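Local structure of filamentation induced by cAMP protein Fic (Desulfovibrio alaskensis, 4RGL) at residues Glu280-Leu286 / Gln325-Leu329. The protein belongs to the Fic/DOC family and pairs a helical Fic domain with a small C-terminal domain of helix-turn-helix type. Residues are numbered along the deposited sequence.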
loop_
_atom_site.group_PDB
_atom_site.type_symbol
_atom_site.label_atom_id
_atom_site.label_comp_id
_atom_site.label_asym_id
_atom_site.label_seq_id
_atom_site.Cartn_x
_atom_site.Cartn_y
_atom_site.Cartn_z
ATOM N N GLU A 280 -40.078 -6.249 -2.033
ATOM C CA GLU A 280 -40.481 -6.649 -3.385
ATOM C C GLU A 280 -41.280 -5.524 -4.053
ATOM O O GLU A 280 -42.390 -5.215 -3.614
ATOM C CB GLU A 280 -41.307 -7.955 -3.342
ATOM C CG GLU A 280 -40.544 -9.142 -2.762
ATOM C CD GLU A 280 -41.370 -10.401 -2.555
ATOM O OE1 GLU A 280 -42.611 -10.338 -2.723
ATOM O OE2 GLU A 280 -40.782 -11.435 -2.170
ATOM N N LEU A 281 -40.693 -4.877 -5.083
ATOM C CA LEU A 281 -41.323 -3.732 -5.751
ATOM C C LEU A 281 -41.937 -4.121 -7.089
ATOM O O LEU A 281 -41.320 -4.855 -7.863
ATOM C CB LEU A 281 -40.298 -2.598 -5.971
ATOM C CG LEU A 281 -40.027 -1.682 -4.773
ATOM C CD1 LEU A 281 -39.234 -2.404 -3.691
ATOM C CD2 LEU A 281 -39.288 -0.445 -5.205
ATOM N N SER A 282 -43.119 -3.551 -7.403
ATOM C CA SER A 282 -43.760 -3.743 -8.703
ATOM C C SER A 282 -43.206 -2.729 -9.725
ATOM O O SER A 282 -42.352 -1.901 -9.371
ATOM C CB SER A 282 -45.280 -3.612 -8.580
ATOM O OG SER A 282 -45.667 -2.301 -8.203
ATOM N N SER A 283 -43.668 -2.807 -11.000
ATOM C CA SER A 283 -43.217 -1.886 -12.049
ATOM C C SER A 283 -43.559 -0.426 -11.686
ATOM O O SER A 283 -42.718 0.458 -11.849
ATOM C CB SER A 283 -43.839 -2.256 -13.395
ATOM O OG SER A 283 -45.254 -2.175 -13.351
ATOM N N ASN A 284 -44.773 -0.196 -11.116
ATOM C CA ASN A 284 -45.220 1.142 -10.708
ATOM C C ASN A 284 -44.486 1.621 -9.439
ATOM O O ASN A 284 -44.339 2.832 -9.238
ATOM C CB ASN A 284 -46.727 1.158 -10.480
ATOM C CG ASN A 284 -47.530 0.997 -11.749
ATOM O OD1 ASN A 284 -48.334 0.074 -11.889
ATOM N ND2 ASN A 284 -47.302 1.878 -12.719
ATOM N N ASP A 285 -44.034 0.673 -8.580
ATOM C CA ASP A 285 -43.262 1.014 -7.375
ATOM C C ASP A 285 -41.865 1.492 -7.757
ATOM O O ASP A 285 -41.354 2.441 -7.159
ATOM C CB ASP A 285 -43.172 -0.191 -6.421
ATOM C CG ASP A 285 -44.498 -0.586 -5.787
ATOM O OD1 ASP A 285 -45.359 0.309 -5.599
ATOM O OD2 ASP A 285 -44.631 -1.754 -5.381
ATOM N N LEU A 286 -41.259 0.854 -8.781
ATOM C CA LEU A 286 -39.954 1.263 -9.303
ATOM C C LEU A 286 -40.081 2.549 -10.117
ATOM O O LEU A 286 -39.257 3.457 -9.972
ATOM C CB LEU A 286 -39.348 0.145 -10.165
ATOM C CG LEU A 286 -38.798 -1.050 -9.401
ATOM C CD1 LEU A 286 -38.517 -2.214 -10.343
ATOM C CD2 LEU A 286 -37.540 -0.670 -8.622
ATOM N N GLN A 325 -47.286 -8.484 -10.851
ATOM C CA GLN A 325 -45.861 -8.812 -10.931
ATOM C C GLN A 325 -45.024 -7.872 -10.050
ATOM O O GLN A 325 -45.165 -6.649 -10.137
ATOM C CB GLN A 325 -45.371 -8.744 -12.398
ATOM C CG GLN A 325 -43.927 -9.226 -12.603
ATOM C CD GLN A 325 -43.793 -10.716 -12.400
ATOM O OE1 GLN A 325 -43.485 -11.196 -11.303
ATOM N NE2 GLN A 325 -44.022 -11.479 -13.457
ATOM N N ARG A 326 -44.156 -8.454 -9.198
ATOM C CA ARG A 326 -43.239 -7.690 -8.343
ATOM C C ARG A 326 -41.811 -8.234 -8.514
ATOM O O ARG A 326 -41.626 -9.259 -9.176
ATOM C CB ARG A 326 -43.687 -7.746 -6.868
ATOM C CG ARG A 326 -45.148 -7.305 -6.664
ATOM C CD ARG A 326 -45.524 -7.212 -5.204
ATOM N NE ARG A 326 -44.898 -6.063 -4.557
ATOM C CZ ARG A 326 -45.468 -4.864 -4.460
ATOM N NH1 ARG A 326 -46.687 -4.660 -4.950
ATOM N NH2 ARG A 326 -44.833 -3.868 -3.860
ATOM N N TYR A 327 -40.790 -7.507 -7.998
ATOM C CA TYR A 327 -39.391 -7.879 -8.249
ATOM C C TYR A 327 -38.542 -7.858 -6.951
ATOM O O TYR A 327 -38.607 -6.897 -6.179
ATOM C CB TYR A 327 -38.770 -6.938 -9.304
ATOM C CG TYR A 327 -39.522 -6.933 -10.620
ATOM C CD1 TYR A 327 -39.247 -7.876 -11.605
ATOM C CD2 TYR A 327 -40.539 -6.014 -10.862
ATOM C CE1 TYR A 327 -39.964 -7.903 -12.802
ATOM C CE2 TYR A 327 -41.269 -6.037 -12.050
ATOM C CZ TYR A 327 -40.974 -6.979 -13.022
ATOM O OH TYR A 327 -41.682 -7.001 -14.198
ATOM N N ARG A 328 -37.714 -8.918 -6.746
ATOM C CA ARG A 328 -36.818 -9.051 -5.575
ATOM C C ARG A 328 -35.371 -9.372 -6.032
ATOM O O ARG A 328 -35.181 -10.051 -7.043
ATOM C CB ARG A 328 -37.341 -10.142 -4.605
ATOM C CG ARG A 328 -37.698 -11.467 -5.291
ATOM C CD ARG A 328 -38.400 -12.421 -4.345
ATOM N NE ARG A 328 -39.018 -13.539 -5.063
ATOM C CZ ARG A 328 -38.427 -14.714 -5.256
ATOM N NH1 ARG A 328 -37.221 -14.947 -4.754
ATOM N NH2 ARG A 328 -39.050 -15.674 -5.927
ATOM N N LEU A 329 -34.357 -8.823 -5.314
ATOM C CA LEU A 329 -32.939 -8.978 -5.698
ATOM C C LEU A 329 -32.433 -10.429 -5.491
ATOM O O LEU A 329 -32.975 -11.169 -4.665
ATOM C CB LEU A 329 -32.047 -8.000 -4.895
ATOM C CG LEU A 329 -32.167 -6.506 -5.261
ATOM C CD1 LEU A 329 -31.392 -5.651 -4.297
ATOM C CD2 LEU A 329 -31.690 -6.247 -6.678
#
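Arg326 lays one face of its guanidinium over the backbone at Leu281 C and Ser282 N, and its nitrogens reach two acceptors of the segment 280-286. Arg326 NE and NH2 both donate to Glu280 O, each at 2.8 Å, while NH2 also forms a salt bridge of 2.6 Å with Asp285 OD2. That carboxylate is already fixed by a capping box at the start of helix 283-290: Ser282 N donates to Asp285 OD2 (3.1 Å), and Asp285 N returns a weak bond to Ser282 OG (3.4 Å).

Beneath the guanidinium the two backbones run antiparallel. Leu281 and Tyr327 form a hydrogen-bonded pair, with Leu281 N to Tyr327 O at 3.1 Å and Tyr327 N to Leu281 O at 2.7 Å; a CA-H...O contact from Glu280 CA to Tyr327 O (3.4 Å) extends the join. Leu281 and Tyr327 share the apolar face. There the edge of the Tyr327 ring meets the backbone of Ser282 and Ser283, and its CD2 lies 4.3 Å from Leu286 CD1. Ile276 and Phe298 cover Leu286 from neighbouring helices.

Strand 312-314 pairs with the far edge of 326-329, making a three-stranded sheet, as in winged helix-turn-helix domains. Glu280 OE2 makes a long salt bridge with Arg328 NE (4.0 Å), but Arg328 also pairs with Glu313 of that strand. A single arginine thus ties the carbonyl just before the short strand, Glu280 O, to the capping-box carboxylate of Asp285, so charge pairing reinforces a very short strand pairing at the point where the chain turns into its helix.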